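Long-range contacts in Aln2 (Streptomyces sp. CM020, PDB 6P7L), which is probably an accessory protein of alnumycin biosynthesis with a SnoaL-like, NTF2-type fold, its exact role in making the polyketide not being established: residues 37-42 / 150-155; 54-59 / 86-91; 70-75 / 157-162; 101-106 / 120-125; 113-118 / 144-149. All coordinates share one frame; numbering follows the deposited sequence.

Contact 1: 37-42 / 150-155; sequences YVEVTQ and GVLRSR
The carboxylate of Glu39 is the flat group here, and the isopropyl end of Leu152 sits over one of its faces: Leu152 CG lies 3.8 Å from Glu39 CD and 3.7 Å from Glu39 OE2. A water bridges the segments, donating to Glu39 OE2 at 2.6 Å and accepting from the backbone Leu152 N at 2.9 Å. The glutamate reaches across because CG stands anti to the backbone N (chi1 -170°) and the chain runs on extended. Its aliphatic part also packs, with Glu39 CG 3.8 Å from Leu152 CD1. The same methyl is met one residue further along the helix, Val40 CG2 lying 3.9 Å from Leu152 CD1. OE2 also forms a salt bridge to Arg147, whose NH1 also bonds Gly150 O, so its charge is probably well compensated although leucine covers one face. The contact combines apolar packing with one water bridge. Helix 34-52 lies across the start of strand 151-161, their short axes approaching to 9.5 Å at 55°; Phe43 of the helix covers Leu152 further along, and Val40 also packs on Met106 of strand 98-110.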
# COMPACT_ATOMS: atom_id res chain seq x y z
N TYR A 37 -8.69 -7.59 -11.08
CA TYR A 37 -7.85 -7.01 -10.04
C TYR A 37 -7.30 -5.65 -10.45
O TYR A 37 -7.39 -4.66 -9.70
CB TYR A 37 -6.73 -7.97 -9.69
CG TYR A 37 -5.94 -7.49 -8.54
CD1 TYR A 37 -6.37 -7.74 -7.24
CD2 TYR A 37 -4.80 -6.73 -8.72
CE1 TYR A 37 -5.66 -7.29 -6.16
CE2 TYR A 37 -4.08 -6.25 -7.62
CZ TYR A 37 -4.53 -6.56 -6.36
OH TYR A 37 -3.86 -6.10 -5.24
N VAL A 38 -6.75 -5.57 -11.67
CA VAL A 38 -6.22 -4.31 -12.16
C VAL A 38 -7.33 -3.27 -12.22
O VAL A 38 -7.14 -2.12 -11.81
CB VAL A 38 -5.55 -4.51 -13.52
CG1 VAL A 38 -5.21 -3.19 -14.19
CG2 VAL A 38 -4.27 -5.34 -13.35
N GLU A 39 -8.51 -3.67 -12.71
CA GLU A 39 -9.64 -2.75 -12.82
C GLU A 39 -10.04 -2.18 -11.46
O GLU A 39 -10.35 -0.98 -11.34
CB GLU A 39 -10.83 -3.46 -13.45
CG GLU A 39 -11.95 -2.52 -13.81
CD GLU A 39 -13.13 -3.21 -14.44
OE1 GLU A 39 -13.23 -4.47 -14.38
OE2 GLU A 39 -13.95 -2.46 -15.02
N VAL A 40 -10.04 -3.03 -10.43
CA VAL A 40 -10.35 -2.61 -9.07
C VAL A 40 -9.30 -1.63 -8.55
O VAL A 40 -9.64 -0.60 -7.96
CB VAL A 40 -10.50 -3.84 -8.15
CG1 VAL A 40 -10.57 -3.43 -6.68
CG2 VAL A 40 -11.73 -4.65 -8.52
N THR A 41 -8.01 -1.92 -8.76
CA THR A 41 -7.00 -0.98 -8.25
C THR A 41 -7.16 0.39 -8.89
O THR A 41 -6.92 1.42 -8.23
CB THR A 41 -5.56 -1.46 -8.49
OG1 THR A 41 -5.19 -1.36 -9.88
CG2 THR A 41 -5.34 -2.88 -7.97
N GLN A 42 -7.52 0.42 -10.16
CA GLN A 42 -7.63 1.69 -10.88
C GLN A 42 -8.89 2.43 -10.45
O GLN A 42 -8.89 3.66 -10.34
CB GLN A 42 -7.62 1.46 -12.39
CG GLN A 42 -6.31 0.83 -12.87
CD GLN A 42 -5.11 1.65 -12.44
OE1 GLN A 42 -4.86 2.73 -12.97
NE2 GLN A 42 -4.45 1.18 -11.38
N GLY A 150 -20.34 -1.09 -18.43
CA GLY A 150 -19.01 -1.61 -18.62
C GLY A 150 -17.98 -1.15 -17.62
O GLY A 150 -16.84 -1.61 -17.69
N VAL A 151 -18.35 -0.27 -16.69
CA VAL A 151 -17.37 0.31 -15.78
C VAL A 151 -17.79 0.01 -14.36
O VAL A 151 -18.98 -0.07 -14.05
CB VAL A 151 -17.19 1.83 -15.98
CG1 VAL A 151 -16.89 2.15 -17.44
CG2 VAL A 151 -18.41 2.56 -15.50
N LEU A 152 -16.81 -0.13 -13.48
CA LEU A 152 -17.13 -0.38 -12.08
C LEU A 152 -17.67 0.87 -11.39
O LEU A 152 -17.25 2.00 -11.67
CB LEU A 152 -15.89 -0.87 -11.35
CG LEU A 152 -15.49 -2.32 -11.61
CD1 LEU A 152 -14.24 -2.60 -10.73
CD2 LEU A 152 -16.58 -3.32 -11.34
N ARG A 153 -18.61 0.64 -10.47
CA ARG A 153 -19.21 1.64 -9.61
C ARG A 153 -19.36 1.06 -8.21
O ARG A 153 -19.52 -0.15 -8.04
CB ARG A 153 -20.59 2.06 -10.13
CG ARG A 153 -20.59 2.51 -11.59
CD ARG A 153 -20.19 4.00 -11.74
NE ARG A 153 -21.22 4.86 -11.17
CZ ARG A 153 -22.37 5.17 -11.75
NH1 ARG A 153 -22.66 4.70 -12.95
NH2 ARG A 153 -23.25 5.95 -11.12
N SER A 154 -19.34 1.93 -7.21
CA SER A 154 -19.57 1.51 -5.83
C SER A 154 -21.06 1.33 -5.57
O SER A 154 -21.87 2.21 -5.91
CB SER A 154 -18.98 2.54 -4.87
OG SER A 154 -17.61 2.33 -4.60
N ARG A 155 -21.43 0.18 -5.00
CA ARG A 155 -22.81 -0.09 -4.58
C ARG A 155 -23.01 -0.01 -3.08
O ARG A 155 -24.04 0.48 -2.61
CB ARG A 155 -23.26 -1.46 -5.08
CG ARG A 155 -24.67 -1.83 -4.65
CD ARG A 155 -25.17 -3.11 -5.35
NE ARG A 155 -24.95 -4.30 -4.53
CZ ARG A 155 -25.19 -5.55 -4.94
NH1 ARG A 155 -25.65 -5.77 -6.15
NH2 ARG A 155 -24.95 -6.57 -4.12
O HOH W 1 -14.06 0.05 -14.53

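Contact 2: 54-59 / 86-91; sequences DDFGGF and GARAAA
The first turn of the short helix 56-60 meets the C-terminal part of helix 80-90, with Phe56 as the central side chain. Its ring is sandwiched: Arg88 CA stands over the centre of one face, 3.9 Å from the ring centroid and 3° off the normal, a CH-pi contact, while Asp54 CA covers the opposite face nearer the rim. Around the ring, CZ meets Ala91 CB at 3.5 Å and CD1 meets Ala87 CB at 4.0 Å. Ala87 CB is shared, since Phe59 CE2 approaches it at 4.0 Å one turn on. The arginine chain bends at chi3 (-74°), and its guanidinium comes down with one face on Phe56 CB, NH2 at 3.7 Å, its plane turned 75° from the ring. NH1 is held by a salt bridge to Glu84. The backbone that presents Phe56 is fixed by Asp55, the N-cap, whose OD1 accepts from Gly58 N at 2.9 Å from above the carboxylate plane. Asp54, at positive phi, is the C-prime residue of the Schellman motif ending helix 34-52, and the aspartate N-cap starts helix 56-60 directly after it, a common way to change direction between consecutive helices.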
# COMPACT_ATOMS: atom_id res chain seq x y z
N ASP A 54 -10.78 17.06 -3.12
CA ASP A 54 -11.98 17.87 -2.91
C ASP A 54 -12.93 17.85 -4.10
O ASP A 54 -13.78 18.74 -4.24
CB ASP A 54 -11.59 19.32 -2.58
CG ASP A 54 -10.97 19.45 -1.20
OD1 ASP A 54 -11.18 18.55 -0.37
OD2 ASP A 54 -10.26 20.44 -0.96
N ASP A 55 -12.82 16.85 -4.96
CA ASP A 55 -13.81 16.65 -6.02
C ASP A 55 -14.91 15.73 -5.49
O ASP A 55 -15.03 14.54 -5.83
CB ASP A 55 -13.13 16.10 -7.27
CG ASP A 55 -14.10 15.85 -8.42
OD1 ASP A 55 -15.27 16.27 -8.36
OD2 ASP A 55 -13.67 15.21 -9.40
N PHE A 56 -15.71 16.30 -4.58
CA PHE A 56 -16.71 15.51 -3.87
C PHE A 56 -17.81 15.07 -4.82
O PHE A 56 -18.34 13.97 -4.67
CB PHE A 56 -17.27 16.28 -2.67
CG PHE A 56 -16.22 16.63 -1.65
CD1 PHE A 56 -15.59 15.64 -0.90
CD2 PHE A 56 -15.83 17.94 -1.48
CE1 PHE A 56 -14.61 15.98 0.02
CE2 PHE A 56 -14.85 18.26 -0.57
CZ PHE A 56 -14.25 17.26 0.17
N GLY A 57 -18.14 15.89 -5.82
CA GLY A 57 -19.12 15.48 -6.81
C GLY A 57 -18.63 14.30 -7.64
O GLY A 57 -19.36 13.33 -7.86
N GLY A 58 -17.37 14.36 -8.07
CA GLY A 58 -16.81 13.25 -8.82
C GLY A 58 -16.67 12.00 -7.99
O GLY A 58 -16.84 10.89 -8.50
N PHE A 59 -16.31 12.14 -6.70
CA PHE A 59 -16.29 11.00 -5.80
C PHE A 59 -17.67 10.35 -5.70
O PHE A 59 -17.82 9.14 -5.86
CB PHE A 59 -15.82 11.45 -4.42
CG PHE A 59 -16.03 10.42 -3.34
CD1 PHE A 59 -15.20 9.30 -3.25
CD2 PHE A 59 -17.06 10.57 -2.44
CE1 PHE A 59 -15.40 8.39 -2.28
CE2 PHE A 59 -17.25 9.63 -1.45
CZ PHE A 59 -16.44 8.54 -1.37
N GLY A 86 -22.32 14.01 2.66
CA GLY A 86 -21.61 13.48 3.82
C GLY A 86 -20.10 13.58 3.69
O GLY A 86 -19.38 13.87 4.66
N ALA A 87 -19.59 13.32 2.49
CA ALA A 87 -18.16 13.40 2.25
C ALA A 87 -17.66 14.83 2.40
O ALA A 87 -16.60 15.07 3.01
CB ALA A 87 -17.82 12.85 0.87
N ARG A 88 -18.39 15.79 1.84
CA ARG A 88 -18.02 17.19 1.99
C ARG A 88 -18.03 17.60 3.46
O ARG A 88 -17.11 18.28 3.93
CB ARG A 88 -18.97 18.06 1.16
CG ARG A 88 -18.68 19.52 1.27
CD ARG A 88 -19.55 20.30 0.27
NE ARG A 88 -19.09 20.15 -1.11
CZ ARG A 88 -19.72 19.45 -2.04
NH1 ARG A 88 -20.86 18.83 -1.76
NH2 ARG A 88 -19.22 19.38 -3.27
N ALA A 89 -19.08 17.21 4.18
CA ALA A 89 -19.19 17.58 5.59
C ALA A 89 -18.04 16.98 6.38
O ALA A 89 -17.43 17.64 7.22
CB ALA A 89 -20.55 17.13 6.14
N ALA A 90 -17.74 15.70 6.13
CA ALA A 90 -16.69 15.02 6.88
C ALA A 90 -15.32 15.63 6.65
O ALA A 90 -14.45 15.59 7.53
CB ALA A 90 -16.65 13.53 6.52
N ALA A 91 -15.10 16.17 5.45
CA ALA A 91 -13.82 16.78 5.11
C ALA A 91 -13.55 18.01 5.96
O ALA A 91 -12.41 18.47 6.04
CB ALA A 91 -13.77 17.12 3.62

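Contact 3: 70-75 / 157-162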
# COMPACT_ATOMS: atom_id res chain seq x y z
N ARG A 70 -22.25 3.08 4.84
CA ARG A 70 -22.44 2.88 6.27
C ARG A 70 -21.19 3.35 6.99
O ARG A 70 -20.13 2.71 6.92
CB ARG A 70 -22.75 1.41 6.59
CG ARG A 70 -23.28 1.24 7.98
CD ARG A 70 -23.80 -0.04 8.07
NE ARG A 70 -24.97 -0.33 7.20
CZ ARG A 70 -26.25 -0.30 7.58
NH1 ARG A 70 -26.59 0.02 8.83
NH2 ARG A 70 -27.21 -0.59 6.71
N LEU A 71 -21.38 4.40 7.78
CA LEU A 71 -20.36 5.11 8.50
C LEU A 71 -19.96 4.30 9.72
O LEU A 71 -20.72 3.45 10.22
CB LEU A 71 -20.90 6.49 8.93
CG LEU A 71 -21.20 7.54 7.86
CD1 LEU A 71 -21.94 8.75 8.45
CD2 LEU A 71 -19.93 8.00 7.20
N ALA A 72 -18.79 4.65 10.25
CA ALA A 72 -18.27 3.91 11.39
C ALA A 72 -19.27 3.87 12.55
O ALA A 72 -19.39 2.85 13.25
CB ALA A 72 -16.94 4.53 11.83
N GLY A 73 -19.99 4.95 12.77
CA GLY A 73 -20.88 5.04 13.90
C GLY A 73 -22.25 4.43 13.75
O GLY A 73 -23.02 4.39 14.71
N GLY A 74 -22.58 3.95 12.56
CA GLY A 74 -23.87 3.35 12.30
C GLY A 74 -24.78 4.17 11.43
O GLY A 74 -25.79 3.64 10.94
N THR A 75 -24.49 5.45 11.22
CA THR A 75 -25.29 6.24 10.29
C THR A 75 -25.09 5.73 8.86
O THR A 75 -23.98 5.36 8.45
CB THR A 75 -24.91 7.71 10.38
OG1 THR A 75 -25.28 8.22 11.67
CG2 THR A 75 -25.63 8.52 9.31
N ARG A 157 -20.64 0.50 0.78
CA ARG A 157 -19.38 0.67 1.49
C ARG A 157 -19.72 0.60 2.98
O ARG A 157 -20.62 1.32 3.44
CB ARG A 157 -18.71 2.00 1.15
CG ARG A 157 -17.48 2.30 1.99
CD ARG A 157 -16.49 3.26 1.35
NE ARG A 157 -15.95 2.66 0.16
CZ ARG A 157 -15.41 3.32 -0.87
NH1 ARG A 157 -15.28 4.65 -0.84
NH2 ARG A 157 -15.01 2.62 -1.93
N VAL A 158 -19.01 -0.24 3.73
CA VAL A 158 -19.21 -0.36 5.18
C VAL A 158 -17.86 -0.17 5.85
O VAL A 158 -16.92 -0.93 5.58
CB VAL A 158 -19.82 -1.71 5.57
CG1 VAL A 158 -19.96 -1.85 7.10
CG2 VAL A 158 -21.17 -1.93 4.88
N ILE A 159 -17.74 0.82 6.72
CA ILE A 159 -16.48 1.15 7.39
C ILE A 159 -16.59 0.75 8.86
O ILE A 159 -17.53 1.17 9.55
CB ILE A 159 -16.19 2.66 7.27
CG1 ILE A 159 -15.98 3.02 5.80
CG2 ILE A 159 -15.00 3.04 8.11
CD1 ILE A 159 -16.05 4.48 5.52
N GLU A 160 -15.66 -0.08 9.34
CA GLU A 160 -15.55 -0.41 10.76
C GLU A 160 -14.28 0.27 11.26
O GLU A 160 -13.19 -0.03 10.77
CB GLU A 160 -15.50 -1.92 10.98
CG GLU A 160 -16.84 -2.60 10.68
CD GLU A 160 -16.83 -4.08 10.99
OE1 GLU A 160 -15.93 -4.53 11.72
OE2 GLU A 160 -17.75 -4.79 10.52
N ARG A 161 -14.43 1.21 12.20
CA ARG A 161 -13.27 1.94 12.69
C ARG A 161 -12.63 1.21 13.85
O ARG A 161 -13.33 0.82 14.80
CB ARG A 161 -13.64 3.37 13.09
CG ARG A 161 -12.58 4.34 12.59
CD ARG A 161 -13.03 5.74 12.65
NE ARG A 161 -12.91 6.23 14.02
CZ ARG A 161 -13.49 7.32 14.48
NH1 ARG A 161 -14.25 8.05 13.68
NH2 ARG A 161 -13.31 7.68 15.73
N ASP A 162 -11.31 1.00 13.77
CA ASP A 162 -10.67 0.11 14.72
C ASP A 162 -10.71 0.66 16.13
O ASP A 162 -10.77 -0.13 17.08
CB ASP A 162 -9.23 -0.16 14.30
CG ASP A 162 -9.12 -1.16 13.14
OD1 ASP A 162 -9.95 -2.11 13.11
OD2 ASP A 162 -8.17 -1.04 12.30
O HOH W 2 -17.01 1.30 13.47
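Arg70 and Val158 form a parallel beta bridge, and both backbone polar groups of Arg70 are spent on it. Arg70 N donates to Arg157 O at 2.8 Å with the hydrogen in a straight line, and Arg70 O accepts from Ile159 N at 3.1 Å; both donors lie nearly along the C=O axis of their acceptors. The chain then leaves the strand. Ile159 O, one step on, is approached by a carbon, Ala72 CA at 3.4 Å, in a CA-H...O contact. A water takes over beyond that point, donating to Ala72 O at 2.8 Å and accepting from Arg161 N at 2.9 Å, so the strand edge keeps a partner where the loop has drawn off. Within the loop, Leu71 is used twice: its N donates to Thr75 O and its O accepts from Gly74 N, closing a type I turn whose last residue, Gly74, has positive phi. Side chains add a little packing, Ala72 CB resting 3.7 Å from Arg161 CB and Arg70 CB 4.1 Å from Val158 CG2. The charged ends find partners beyond the two segments: Arg157 pairs with Asp143, also donating to Gln47 and a bound glycerol, and Arg161 pairs with Asp163. On its other edge strand 151-161 bonds strand 133-148, at Val158 with Arg142 and Glu160 with Phe140. The turn has the bonding of a 3:5 hairpin with a G1 bulge, linking strands 67-70 and 76-78 at the margin of the mixed sheet of this NTF2-like fold.

Contact 4: 101-106 / 120-125; sequences HWFDMM and YYATVT
Phe103 and Tyr120 lie on one face of the beta hairpin formed by strands 98-110 and 116-127, whose backbones are bonded both ways at Trp102-Thr123 and Asp104-Tyr121. Tyr120 can be followed outward. CB touches Asp104 O at 3.5 Å and Met106 CB at 3.8 Å. CG takes the crowded position between the backbone N and the carbonyl carbon (chi1 50°). Met106 CE lies over one ring face in a CH-pi contact, 3.9 Å from both Tyr120 CG and CD1, and SD sits obliquely in a Met-aromatic contact. The other long side serves Phe103: Tyr120 CD2 approaches Phe103 CG at 3.7 Å, and Tyr120 CE2 stands over the centre of the phenylalanine ring, 3.4 Å from Phe103 CD2, the planes at 36°. OH ends the chain 3.6 Å from Phe103 CE2 and bonds to Asp143. The face carrying Trp102, Asp104, Tyr121 and Thr123 meets other subunits: Trp102 packs on Asp104 of the second subunit, and Tyr121 OH bonds Asp52 of the third. On the Tyr120 side, His101 bonds Asp52 of its own chain and a bound glycerol. At the far end the indole Trp102 NE1 donates to Thr125 OG1, which lies at the ring edge, in its plane, at 3.0 Å.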
# COMPACT_ATOMS: atom_id res chain seq x y z
N HIS A 101 -5.84 9.13 1.51
CA HIS A 101 -6.37 7.82 1.89
C HIS A 101 -5.38 6.77 1.41
O HIS A 101 -4.90 6.85 0.28
CB HIS A 101 -7.75 7.56 1.29
CG HIS A 101 -8.87 8.20 2.04
ND1 HIS A 101 -9.08 9.56 2.05
CD2 HIS A 101 -9.81 7.68 2.87
CE1 HIS A 101 -10.12 9.85 2.80
NE2 HIS A 101 -10.58 8.73 3.32
N TRP A 102 -5.09 5.80 2.28
CA TRP A 102 -4.19 4.69 2.01
C TRP A 102 -4.98 3.40 2.22
O TRP A 102 -5.51 3.18 3.32
CB TRP A 102 -2.99 4.74 2.96
CG TRP A 102 -2.20 5.96 2.87
CD1 TRP A 102 -2.49 7.17 3.46
CD2 TRP A 102 -0.99 6.16 2.13
NE1 TRP A 102 -1.52 8.10 3.15
CE2 TRP A 102 -0.61 7.51 2.32
CE3 TRP A 102 -0.21 5.34 1.32
CZ2 TRP A 102 0.54 8.03 1.74
CZ3 TRP A 102 0.91 5.88 0.73
CH2 TRP A 102 1.27 7.21 0.95
N PHE A 103 -5.04 2.55 1.20
CA PHE A 103 -5.68 1.24 1.29
C PHE A 103 -4.60 0.19 1.17
O PHE A 103 -3.60 0.40 0.46
CB PHE A 103 -6.66 0.99 0.15
CG PHE A 103 -7.85 1.89 0.10
CD1 PHE A 103 -8.12 2.83 1.10
CD2 PHE A 103 -8.74 1.76 -0.95
CE1 PHE A 103 -9.22 3.63 0.99
CE2 PHE A 103 -9.84 2.55 -1.05
CZ PHE A 103 -10.08 3.49 -0.08
N ASP A 104 -4.81 -0.96 1.82
CA ASP A 104 -3.88 -2.07 1.70
C ASP A 104 -4.57 -3.34 2.14
O ASP A 104 -5.69 -3.32 2.70
CB ASP A 104 -2.63 -1.78 2.52
CG ASP A 104 -1.38 -2.49 2.02
OD1 ASP A 104 -1.39 -3.09 0.91
OD2 ASP A 104 -0.39 -2.42 2.76
N MET A 105 -3.90 -4.47 1.87
CA MET A 105 -4.34 -5.81 2.26
C MET A 105 -5.75 -6.09 1.73
O MET A 105 -6.66 -6.49 2.49
CB MET A 105 -4.34 -6.01 3.79
CG MET A 105 -3.03 -6.16 4.54
SD MET A 105 -1.75 -7.22 3.86
CE MET A 105 -1.12 -5.75 3.03
N MET A 106 -5.94 -5.88 0.43
CA MET A 106 -7.26 -5.93 -0.18
C MET A 106 -7.57 -7.29 -0.79
O MET A 106 -6.85 -7.75 -1.68
CB MET A 106 -7.39 -4.86 -1.26
CG MET A 106 -8.75 -4.82 -1.86
SD MET A 106 -8.81 -3.60 -3.20
CE MET A 106 -8.51 -2.08 -2.25
N TYR A 120 -10.62 -4.50 2.89
CA TYR A 120 -9.28 -3.94 2.93
C TYR A 120 -9.09 -3.11 4.19
O TYR A 120 -10.05 -2.76 4.88
CB TYR A 120 -8.99 -3.09 1.71
CG TYR A 120 -10.01 -2.04 1.37
CD1 TYR A 120 -11.15 -2.37 0.63
CD2 TYR A 120 -9.83 -0.72 1.74
CE1 TYR A 120 -12.07 -1.40 0.26
CE2 TYR A 120 -10.73 0.28 1.37
CZ TYR A 120 -11.86 -0.08 0.64
OH TYR A 120 -12.77 0.89 0.27
N TYR A 121 -7.82 -2.82 4.47
CA TYR A 121 -7.45 -1.87 5.49
C TYR A 121 -7.39 -0.47 4.89
O TYR A 121 -6.94 -0.29 3.75
CB TYR A 121 -6.06 -2.19 6.04
CG TYR A 121 -5.89 -3.57 6.69
CD1 TYR A 121 -6.96 -4.37 6.98
CD2 TYR A 121 -4.62 -4.02 7.03
CE1 TYR A 121 -6.79 -5.61 7.61
CE2 TYR A 121 -4.44 -5.25 7.64
CZ TYR A 121 -5.54 -6.02 7.94
OH TYR A 121 -5.36 -7.22 8.60
N ALA A 122 -7.75 0.54 5.67
CA ALA A 122 -7.64 1.92 5.25
C ALA A 122 -7.24 2.81 6.41
O ALA A 122 -7.60 2.58 7.56
CB ALA A 122 -8.94 2.45 4.63
N THR A 123 -6.48 3.85 6.07
CA THR A 123 -6.23 4.95 6.98
C THR A 123 -6.13 6.23 6.17
O THR A 123 -6.13 6.21 4.94
CB THR A 123 -4.99 4.72 7.84
OG1 THR A 123 -4.89 5.77 8.81
CG2 THR A 123 -3.77 4.68 7.00
N VAL A 124 -6.11 7.34 6.88
CA VAL A 124 -5.97 8.66 6.30
C VAL A 124 -4.82 9.35 7.00
O VAL A 124 -4.79 9.42 8.24
CB VAL A 124 -7.26 9.48 6.41
CG1 VAL A 124 -7.06 10.86 5.85
CG2 VAL A 124 -8.37 8.77 5.67
N THR A 125 -3.87 9.85 6.20
CA THR A 125 -2.87 10.78 6.71
C THR A 125 -3.37 12.20 6.44
O THR A 125 -4.01 12.46 5.43
CB THR A 125 -1.49 10.57 6.09
OG1 THR A 125 -1.55 10.68 4.68
CG2 THR A 125 -0.91 9.17 6.45

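Contact 5: 113-118 / 144-149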
# COMPACT_ATOMS: atom_id res chain seq x y z
N ASP A 113 -22.50 -13.24 -11.09
CA ASP A 113 -23.20 -12.19 -11.82
C ASP A 113 -22.38 -10.92 -12.00
O ASP A 113 -22.91 -9.90 -12.45
CB ASP A 113 -24.52 -11.85 -11.11
CG ASP A 113 -24.32 -11.04 -9.84
OD1 ASP A 113 -23.17 -10.85 -9.38
OD2 ASP A 113 -25.34 -10.59 -9.29
N GLY A 114 -21.08 -10.96 -11.73
CA GLY A 114 -20.23 -9.81 -11.91
C GLY A 114 -20.12 -8.89 -10.71
O GLY A 114 -19.30 -7.96 -10.72
N THR A 115 -20.90 -9.12 -9.66
CA THR A 115 -20.74 -8.32 -8.46
C THR A 115 -19.40 -8.62 -7.80
O THR A 115 -18.99 -9.79 -7.66
CB THR A 115 -21.87 -8.61 -7.47
OG1 THR A 115 -23.13 -8.30 -8.10
CG2 THR A 115 -21.69 -7.76 -6.25
N VAL A 116 -18.71 -7.56 -7.40
CA VAL A 116 -17.38 -7.65 -6.81
C VAL A 116 -17.44 -7.27 -5.34
O VAL A 116 -18.00 -6.23 -4.98
CB VAL A 116 -16.39 -6.75 -7.56
CG1 VAL A 116 -15.05 -6.85 -6.90
CG2 VAL A 116 -16.35 -7.11 -9.03
N SER A 117 -16.88 -8.12 -4.48
CA SER A 117 -16.80 -7.85 -3.05
C SER A 117 -15.33 -7.64 -2.70
O SER A 117 -14.49 -8.46 -3.09
CB SER A 117 -17.37 -9.01 -2.21
OG SER A 117 -18.75 -9.18 -2.42
N THR A 118 -15.03 -6.57 -1.97
CA THR A 118 -13.68 -6.35 -1.49
C THR A 118 -13.68 -6.10 0.02
O THR A 118 -14.68 -5.69 0.63
CB THR A 118 -12.99 -5.18 -2.21
OG1 THR A 118 -13.58 -3.95 -1.75
CG2 THR A 118 -13.08 -5.29 -3.74
N THR A 144 -18.99 -3.40 -1.93
CA THR A 144 -19.42 -4.14 -3.10
C THR A 144 -19.39 -3.17 -4.28
O THR A 144 -19.75 -1.99 -4.14
CB THR A 144 -20.83 -4.76 -2.98
OG1 THR A 144 -21.81 -3.73 -3.03
CG2 THR A 144 -20.94 -5.56 -1.71
N LEU A 145 -18.90 -3.68 -5.41
CA LEU A 145 -18.85 -2.94 -6.66
C LEU A 145 -19.69 -3.66 -7.70
O LEU A 145 -19.83 -4.89 -7.70
CB LEU A 145 -17.40 -2.80 -7.18
CG LEU A 145 -16.36 -2.44 -6.14
CD1 LEU A 145 -14.94 -2.59 -6.70
CD2 LEU A 145 -16.61 -1.05 -5.63
N VAL A 146 -20.25 -2.87 -8.61
CA VAL A 146 -21.06 -3.40 -9.69
C VAL A 146 -20.64 -2.73 -10.99
O VAL A 146 -20.10 -1.62 -10.98
CB VAL A 146 -22.57 -3.21 -9.44
CG1 VAL A 146 -23.01 -4.00 -8.23
CG2 VAL A 146 -22.93 -1.72 -9.32
N ARG A 147 -20.91 -3.39 -12.10
CA ARG A 147 -20.55 -2.89 -13.42
C ARG A 147 -21.75 -2.20 -14.05
O ARG A 147 -22.83 -2.79 -14.12
CB ARG A 147 -20.06 -4.04 -14.30
CG ARG A 147 -19.33 -3.62 -15.55
CD ARG A 147 -18.72 -4.85 -16.20
NE ARG A 147 -17.77 -5.51 -15.30
CZ ARG A 147 -16.55 -5.05 -15.05
NH1 ARG A 147 -16.18 -3.93 -15.65
NH2 ARG A 147 -15.72 -5.69 -14.21
N VAL A 148 -21.57 -0.95 -14.50
CA VAL A 148 -22.64 -0.18 -15.13
C VAL A 148 -22.09 0.38 -16.42
O VAL A 148 -21.11 1.14 -16.40
CB VAL A 148 -23.15 0.96 -14.22
CG1 VAL A 148 -24.23 1.77 -14.91
CG2 VAL A 148 -23.66 0.36 -12.93
N SER A 149 -22.72 -0.01 -17.54
CA SER A 149 -22.25 0.32 -18.89
C SER A 149 -20.76 0.03 -19.01
O SER A 149 -19.98 0.85 -19.51
CB SER A 149 -22.59 1.77 -19.28
OG SER A 149 -23.91 2.07 -18.89
O HOH W 3 -17.43 -7.76 -12.78
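Val116 and Leu145 are a hydrogen-bonded antiparallel pair on strands whose short axes run at 155°: Val116 N donates to Leu145 O at 2.9 Å and Leu145 N to Val116 O at 2.7 Å. The next pair, Ser117 with Thr144, is non-hydrogen-bonded, and Thr144 CA comes 3.1 Å from Val116 O. Val116 and Leu145 put their side chains on the same face, CB to CB at 4.1 Å, where they pack toward helix 34-52: Leu36 meets the valine, Phe43 and Tyr44 the leucine. Ser117 and Thr144 occupy the other face. Thr115, before the pair, lays CG2 3.7 Å from Leu145 O, CG2 standing anti to the backbone N, while OG1 (chi1 -60°) turns back to Asp113. Asp113 OD1 accepts there from both Thr115 N, at 2.9 Å, and Thr115 OG1, the two donors coming from the same face of the carboxylate plane; the first bond makes an Asx turn around Gly114, which has positive phi. Gly114 O accepts a hydrogen bond from a water, and that water accepts from Arg147 NH2 at 3.0 Å, lying in the plane at the edge of the guanidinium. Backbone bonding and apolar packing thus coincide at the Val116-Leu145 pair; beyond it one carboxylate oxygen fixes the turn, and a water joins the loop at Gly114 to Arg147 of strand 133-148.

In the fold
All five contacts belong to one alpha-plus-beta unit. Contacts 3, 4 and 5 tie strands of the same mixed sheet, and contact 1 lays helix 34-52 against it; contact 2 joins two helices without using a strand. Contacts 1 and 5 are neighbours, centres about 8 Å apart, whereas contacts 2 and 5 are about 23 Å apart. Strand 151-161 serves contacts 1 and 3 from opposite sides of the chain's centre, and strand 116-127 serves 4 and 5. Along the chain contact 2 closes before 4 and 5 open, and all three lie within the span of contact 1. The sheet thus joins contacts whose centres are up to about 21 Å apart (1 and 3), and contacts 1, 3 and 4 also meet neighbouring subunits.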